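Local coordinates for Serine/threonine-protein kinase/endoribonuclease IRE1 (Saccharomyces cerevisiae, PDB 2BE1), which senses unfolded proteins in the endoplasmic reticulum through this lumenal domain, activating the kinase and the endoribonuclease that splices HAC1 precursor mRNA, at residues E54-L59 with N73-L78; Q48-L53 with A185-T190. One frame throughout, in Å; residues are numbered along the deposited sequence.

Interaction 1. Residues E54-L59 with N73-L78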
loop_
_atom_site.group_PDB
_atom_site.type_symbol
_atom_site.label_atom_id
_atom_site.label_comp_id
_atom_site.label_asym_id
_atom_site.label_seq_id
_atom_site.Cartn_x
_atom_site.Cartn_y
_atom_site.Cartn_z
ATOM N N GLU A 54 31.554 -8.754 -6.330
ATOM C CA GLU A 54 32.418 -8.104 -5.349
ATOM C C GLU A 54 32.098 -8.704 -3.950
ATOM O O GLU A 54 32.923 -9.452 -3.395
ATOM C CB GLU A 54 32.314 -6.572 -5.422
ATOM C CG GLU A 54 30.876 -6.055 -5.308
ATOM C CD GLU A 54 30.763 -4.533 -5.335
ATOM O OE1 GLU A 54 30.718 -3.951 -6.445
ATOM O OE2 GLU A 54 30.682 -3.907 -4.248
ATOM N N THR A 55 30.904 -8.426 -3.402
ATOM C CA THR A 55 30.421 -9.105 -2.167
ATOM C C THR A 55 29.798 -10.460 -2.489
ATOM O O THR A 55 28.982 -10.538 -3.418
ATOM C CB THR A 55 29.337 -8.308 -1.388
ATOM O OG1 THR A 55 28.550 -9.257 -0.657
ATOM C CG2 THR A 55 28.387 -7.449 -2.309
ATOM N N TYR A 56 30.122 -11.519 -1.742
ATOM C CA TYR A 56 29.622 -12.870 -2.172
ATOM C C TYR A 56 28.200 -13.193 -1.692
ATOM O O TYR A 56 27.942 -14.283 -1.152
ATOM C CB TYR A 56 30.586 -13.980 -1.791
ATOM C CG TYR A 56 31.977 -13.683 -2.250
ATOM C CD1 TYR A 56 32.216 -13.286 -3.567
ATOM C CD2 TYR A 56 33.071 -13.773 -1.363
ATOM C CE1 TYR A 56 33.528 -13.006 -4.011
ATOM C CE2 TYR A 56 34.390 -13.507 -1.790
ATOM C CZ TYR A 56 34.614 -13.126 -3.122
ATOM O OH TYR A 56 35.903 -12.858 -3.575
ATOM N N GLU A 57 27.303 -12.226 -1.911
ATOM C CA GLU A 57 25.954 -12.238 -1.384
ATOM C C GLU A 57 24.990 -11.887 -2.442
ATOM O O GLU A 57 25.300 -11.078 -3.316
ATOM C CB GLU A 57 25.755 -11.103 -0.430
ATOM C CG GLU A 57 26.531 -11.119 0.779
ATOM C CD GLU A 57 26.231 -9.868 1.450
ATOM O OE1 GLU A 57 25.319 -9.199 0.911
ATOM O OE2 GLU A 57 26.865 -9.552 2.480
ATOM N N THR A 58 23.773 -12.376 -2.261
ATOM C CA THR A 58 22.736 -12.087 -3.174
ATOM C C THR A 58 21.373 -12.084 -2.479
ATOM O O THR A 58 21.138 -12.829 -1.512
ATOM C CB THR A 58 22.862 -13.069 -4.301
ATOM O OG1 THR A 58 22.238 -12.555 -5.477
ATOM C CG2 THR A 58 22.274 -14.352 -3.904
ATOM N N LEU A 59 20.485 -11.212 -2.948
ATOM C CA LEU A 59 19.144 -11.121 -2.381
ATOM C C LEU A 59 18.221 -12.043 -3.096
ATOM O O LEU A 59 18.271 -12.097 -4.330
ATOM C CB LEU A 59 18.583 -9.718 -2.509
ATOM C CG LEU A 59 17.384 -9.431 -1.601
ATOM C CD1 LEU A 59 17.607 -9.935 -0.194
ATOM C CD2 LEU A 59 17.063 -7.981 -1.566
ATOM N N ASN A 73 24.908 -15.722 1.332
ATOM C CA ASN A 73 26.278 -15.284 1.376
ATOM C C ASN A 73 27.195 -16.502 1.402
ATOM O O ASN A 73 26.978 -17.431 2.186
ATOM C CB ASN A 73 26.527 -14.412 2.601
ATOM C CG ASN A 73 27.990 -14.372 2.985
ATOM O OD1 ASN A 73 28.815 -15.088 2.438
ATOM N ND2 ASN A 73 28.324 -13.512 3.903
ATOM N N ALA A 74 28.242 -16.449 0.573
ATOM C CA ALA A 74 29.181 -17.571 0.361
ATOM C C ALA A 74 29.874 -17.984 1.632
ATOM O O ALA A 74 30.282 -19.122 1.740
ATOM C CB ALA A 74 30.214 -17.219 -0.707
ATOM N N HIS A 75 29.991 -17.050 2.566
ATOM C CA HIS A 75 30.417 -17.311 3.928
ATOM C C HIS A 75 29.412 -18.060 4.817
ATOM O O HIS A 75 29.821 -18.915 5.600
ATOM C CB HIS A 75 30.784 -15.987 4.618
ATOM C CG HIS A 75 31.861 -15.184 3.900
ATOM N ND1 HIS A 75 33.114 -15.707 3.564
ATOM C CD2 HIS A 75 31.876 -13.876 3.492
ATOM C CE1 HIS A 75 33.834 -14.765 2.964
ATOM N NE2 HIS A 75 33.112 -13.647 2.912
ATOM N N GLN A 76 28.120 -17.751 4.775
ATOM C CA GLN A 76 27.240 -18.612 5.583
ATOM C C GLN A 76 26.054 -19.189 4.872
ATOM O O GLN A 76 24.961 -19.257 5.415
ATOM C CB GLN A 76 26.724 -17.965 6.867
ATOM C CG GLN A 76 27.326 -16.645 7.294
ATOM C CD GLN A 76 26.494 -15.468 6.795
ATOM O OE1 GLN A 76 25.996 -14.625 7.582
ATOM N NE2 GLN A 76 26.314 -15.416 5.457
ATOM N N GLY A 77 26.273 -19.632 3.653
ATOM C CA GLY A 77 25.194 -20.176 2.863
ATOM C C GLY A 77 23.941 -19.342 2.886
ATOM O O GLY A 77 23.976 -18.120 3.026
ATOM N N LEU A 78 22.829 -20.049 2.757
ATOM C CA LEU A 78 21.518 -19.478 2.559
ATOM C C LEU A 78 20.860 -19.267 3.893
ATOM O O LEU A 78 20.825 -20.174 4.741
ATOM C CB LEU A 78 20.665 -20.458 1.779
ATOM C CG LEU A 78 19.216 -20.094 1.577
ATOM C CD1 LEU A 78 19.207 -18.966 0.660
ATOM C CD2 LEU A 78 18.518 -21.145 0.928
#
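The open end of the hairpin made by strands 57-61 and 68-73, the first two strands of an antiparallel meander in the lumenal domain, is held where Glu-57, which begins its strand, meets Asn-73, which ends the other; the loop residues Tyr-56 and Ala-74 flank them. Glu-57 and Asn-73 form a non-hydrogen-bonded antiparallel pair, their CA atoms 4.1 Å apart. On the sheet face that these two side chains share, Glu-57 CG lies 3.8 Å from Asn-73 CB, with Asn-73 CG at the margin of the contact. The side chains cross obliquely, the carboxylate and amide planes turned 34° from each other. One residue outward, Ala-74 N donates to Tyr-56 O over 2.8 Å, with an N-H...O angle of 154°. The same carbonyl oxygen receives a CA-H...O contact from Asn-73 CA at 3.2 Å, and is thus approached by two successive residues of the facing segment. Tyr-56 is the centre of an inverse gamma turn, where the chain bends into the strand. Its CB packs 3.4 Å from Ala-74 CB. At the edge of the tyrosine ring, near its plane, His-75 NE2 comes within 4.3 Å of Tyr-56 CD2, a loose contact. Beyond the pair, Thr-58 continues the backbone hydrogen bonding with Phe-72, and strand 68-73 runs between strands 57-61 and 77-84. The outer end of this three-stranded sheet meets C-terminal parts of the chain: Tyr-56 touches Ser-319, Ala-74 packs on Phe-322, and Ala-74 O is hydrogen-bonded to Tyr-310 OH in helix 309-312.

Interaction 2. Residues Q48-L53 with A185-T190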
loop_
_atom_site.group_PDB
_atom_site.type_symbol
_atom_site.label_atom_id
_atom_site.label_comp_id
_atom_site.label_asym_id
_atom_site.label_seq_id
_atom_site.Cartn_x
_atom_site.Cartn_y
_atom_site.Cartn_z
ATOM N N GLN A 48 17.217 -6.057 -7.815
ATOM C CA GLN A 48 18.317 -5.256 -8.326
ATOM C C GLN A 48 19.247 -4.766 -7.196
ATOM O O GLN A 48 18.934 -3.813 -6.504
ATOM C CB GLN A 48 17.707 -4.096 -9.047
ATOM C CG GLN A 48 18.568 -3.487 -10.062
ATOM C CD GLN A 48 18.158 -2.054 -10.217
ATOM O OE1 GLN A 48 19.006 -1.167 -10.366
ATOM N NE2 GLN A 48 16.844 -1.796 -10.128
ATOM N N GLU A 49 20.387 -5.436 -7.030
ATOM C CA GLU A 49 21.209 -5.317 -5.831
ATOM C C GLU A 49 22.554 -4.684 -6.173
ATOM O O GLU A 49 22.762 -4.333 -7.338
ATOM C CB GLU A 49 21.346 -6.687 -5.128
ATOM C CG GLU A 49 22.206 -7.719 -5.853
ATOM C CD GLU A 49 21.819 -9.177 -5.562
ATOM O OE1 GLU A 49 22.067 -10.020 -6.456
ATOM O OE2 GLU A 49 21.281 -9.475 -4.465
ATOM N N PRO A 50 23.453 -4.506 -5.156
ATOM C CA PRO A 50 24.672 -3.750 -5.429
ATOM C C PRO A 50 25.830 -4.590 -6.059
ATOM O O PRO A 50 26.654 -4.003 -6.791
ATOM C CB PRO A 50 25.020 -3.107 -4.061
ATOM C CG PRO A 50 24.454 -4.015 -3.046
ATOM C CD PRO A 50 23.439 -4.951 -3.743
ATOM N N SER A 51 25.910 -5.907 -5.838
ATOM C CA SER A 51 26.807 -6.710 -6.695
ATOM C C SER A 51 27.345 -8.008 -6.116
ATOM O O SER A 51 28.224 -7.995 -5.234
ATOM C CB SER A 51 27.996 -5.890 -7.221
ATOM O OG SER A 51 28.813 -6.684 -8.053
ATOM N N ARG A 52 26.872 -9.112 -6.707
ATOM C CA ARG A 52 27.091 -10.490 -6.231
ATOM C C ARG A 52 28.506 -11.001 -6.332
ATOM O O ARG A 52 28.848 -12.034 -5.713
ATOM C CB ARG A 52 26.197 -11.433 -7.032
ATOM C CG ARG A 52 24.715 -11.029 -6.939
ATOM C CD ARG A 52 23.976 -11.155 -8.264
ATOM N NE ARG A 52 24.154 -12.483 -8.860
ATOM C CZ ARG A 52 23.451 -12.932 -9.892
ATOM N NH1 ARG A 52 22.520 -12.151 -10.431
ATOM N NH2 ARG A 52 23.675 -14.161 -10.384
ATOM N N LEU A 53 29.304 -10.283 -7.134
ATOM C CA LEU A 53 30.674 -10.713 -7.531
ATOM C C LEU A 53 31.757 -10.030 -6.664
ATOM O O LEU A 53 32.744 -10.679 -6.273
ATOM C CB LEU A 53 30.942 -10.614 -9.072
ATOM C CG LEU A 53 29.922 -11.243 -10.061
ATOM C CD1 LEU A 53 30.456 -11.310 -11.489
ATOM C CD2 LEU A 53 29.327 -12.607 -9.622
ATOM N N ALA A 185 25.396 1.024 -1.056
ATOM C CA ALA A 185 24.846 -0.386 -1.134
ATOM C C ALA A 185 23.326 -0.461 -1.400
ATOM O O ALA A 185 22.580 -1.107 -0.665
ATOM C CB ALA A 185 25.223 -1.232 0.139
ATOM N N SER A 186 22.923 0.198 -2.493
ATOM C CA SER A 186 21.551 0.456 -2.960
ATOM C C SER A 186 20.799 -0.778 -3.558
ATOM O O SER A 186 21.126 -1.256 -4.647
ATOM C CB SER A 186 21.653 1.570 -4.024
ATOM O OG SER A 186 20.643 2.537 -3.881
ATOM N N TYR A 187 19.787 -1.275 -2.858
ATOM C CA TYR A 187 18.890 -2.263 -3.427
ATOM C C TYR A 187 17.648 -1.695 -4.108
ATOM O O TYR A 187 17.313 -0.484 -3.986
ATOM C CB TYR A 187 18.397 -3.132 -2.329
ATOM C CG TYR A 187 19.479 -3.859 -1.714
ATOM C CD1 TYR A 187 20.288 -3.252 -0.781
ATOM C CD2 TYR A 187 19.714 -5.176 -2.058
ATOM C CE1 TYR A 187 21.321 -3.955 -0.179
ATOM C CE2 TYR A 187 20.742 -5.904 -1.478
ATOM C CZ TYR A 187 21.547 -5.289 -0.536
ATOM O OH TYR A 187 22.576 -5.994 0.048
ATOM N N ASN A 188 16.938 -2.596 -4.795
ATOM C CA ASN A 188 15.682 -2.245 -5.451
ATOM C C ASN A 188 14.807 -3.334 -5.993
ATOM O O ASN A 188 14.593 -3.399 -7.185
ATOM C CB ASN A 188 15.935 -1.310 -6.593
ATOM C CG ASN A 188 14.765 -0.456 -6.831
ATOM O OD1 ASN A 188 14.924 0.704 -7.215
ATOM N ND2 ASN A 188 13.539 -1.004 -6.574
ATOM N N VAL A 189 14.260 -4.143 -5.105
ATOM C CA VAL A 189 13.386 -5.236 -5.516
ATOM C C VAL A 189 11.986 -4.776 -5.943
ATOM O O VAL A 189 11.518 -3.763 -5.453
ATOM C CB VAL A 189 13.302 -6.390 -4.459
ATOM C CG1 VAL A 189 13.843 -5.975 -3.106
ATOM C CG2 VAL A 189 11.877 -7.013 -4.419
ATOM N N THR A 190 11.363 -5.493 -6.884
ATOM C CA THR A 190 9.936 -5.329 -7.206
ATOM C C THR A 190 9.335 -6.771 -7.263
ATOM O O THR A 190 9.983 -7.668 -7.755
ATOM C CB THR A 190 9.698 -4.463 -8.519
ATOM O OG1 THR A 190 9.472 -5.308 -9.637
ATOM C CG2 THR A 190 10.896 -3.587 -8.874
#
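Tyr-187 CG stands anti to its own carbonyl carbon (chi1 -63°), and the ring, turned by a chi2 of 80°, lies under Pro-50. Pro-50 CD sits over one face, 3.9 Å from the ring centroid and 24° off the normal, a CH-pi contact displaced toward CE2. From an oblique direction Glu-49 CB reaches Tyr-187 CE2 at 3.8 Å. The carboxylate of Glu-49 is turned to other partners, hydrogen-bonding through OE2 to Leu-59 N and through OE1 to Thr-58 OG1. Toward strands 45-46 and 190-195, Gln-48 and Asn-188 lie side by side and point the same way, their amide planes nearly parallel; Gln-48 NE2 is 3.7 Å from Asn-188 CB. Gln-48 O lies 2.9 Å from Asn-188 N and takes a CA-H...O contact from Tyr-187 CA at 3.4 Å. Pro-50 CG also meets Ala-185 CB, at 4.3 Å. An alanine in place of Tyr-187 would probably leave Pro-50 CD without its aromatic partner and open a gap beside Glu-49 CB. The touching parts, 48-50 and 185-189, run nearly antiparallel and prolong the pairing of strands 45-46 and 190-195, in which Thr-190 and Glu-46 are joined by backbone hydrogen bonding: irregular chain carrying on from paired strands of an antiparallel sheet.

From the N terminus the chain leaves strand 45-46, passes through 48-53 and, without a break, enters 54-59, the first half of interaction 1. That contact closes a short loop when 73-78 returns beside it, joining the first strand of a three-stranded meander to the turn that leads into its third. Interaction 2 closes much later, when 185-190 comes back to 48-53 as the chain enters strand 190-195. Interaction 1 is therefore nested inside the larger loop, and the two do not cross. Their centres are about 12 Å apart, and Glu-49 and Arg-52 of 48-53 touch strand 57-61. Together they bring the small meander alongside the curled sheet that contains strands 45-46 and 190-195.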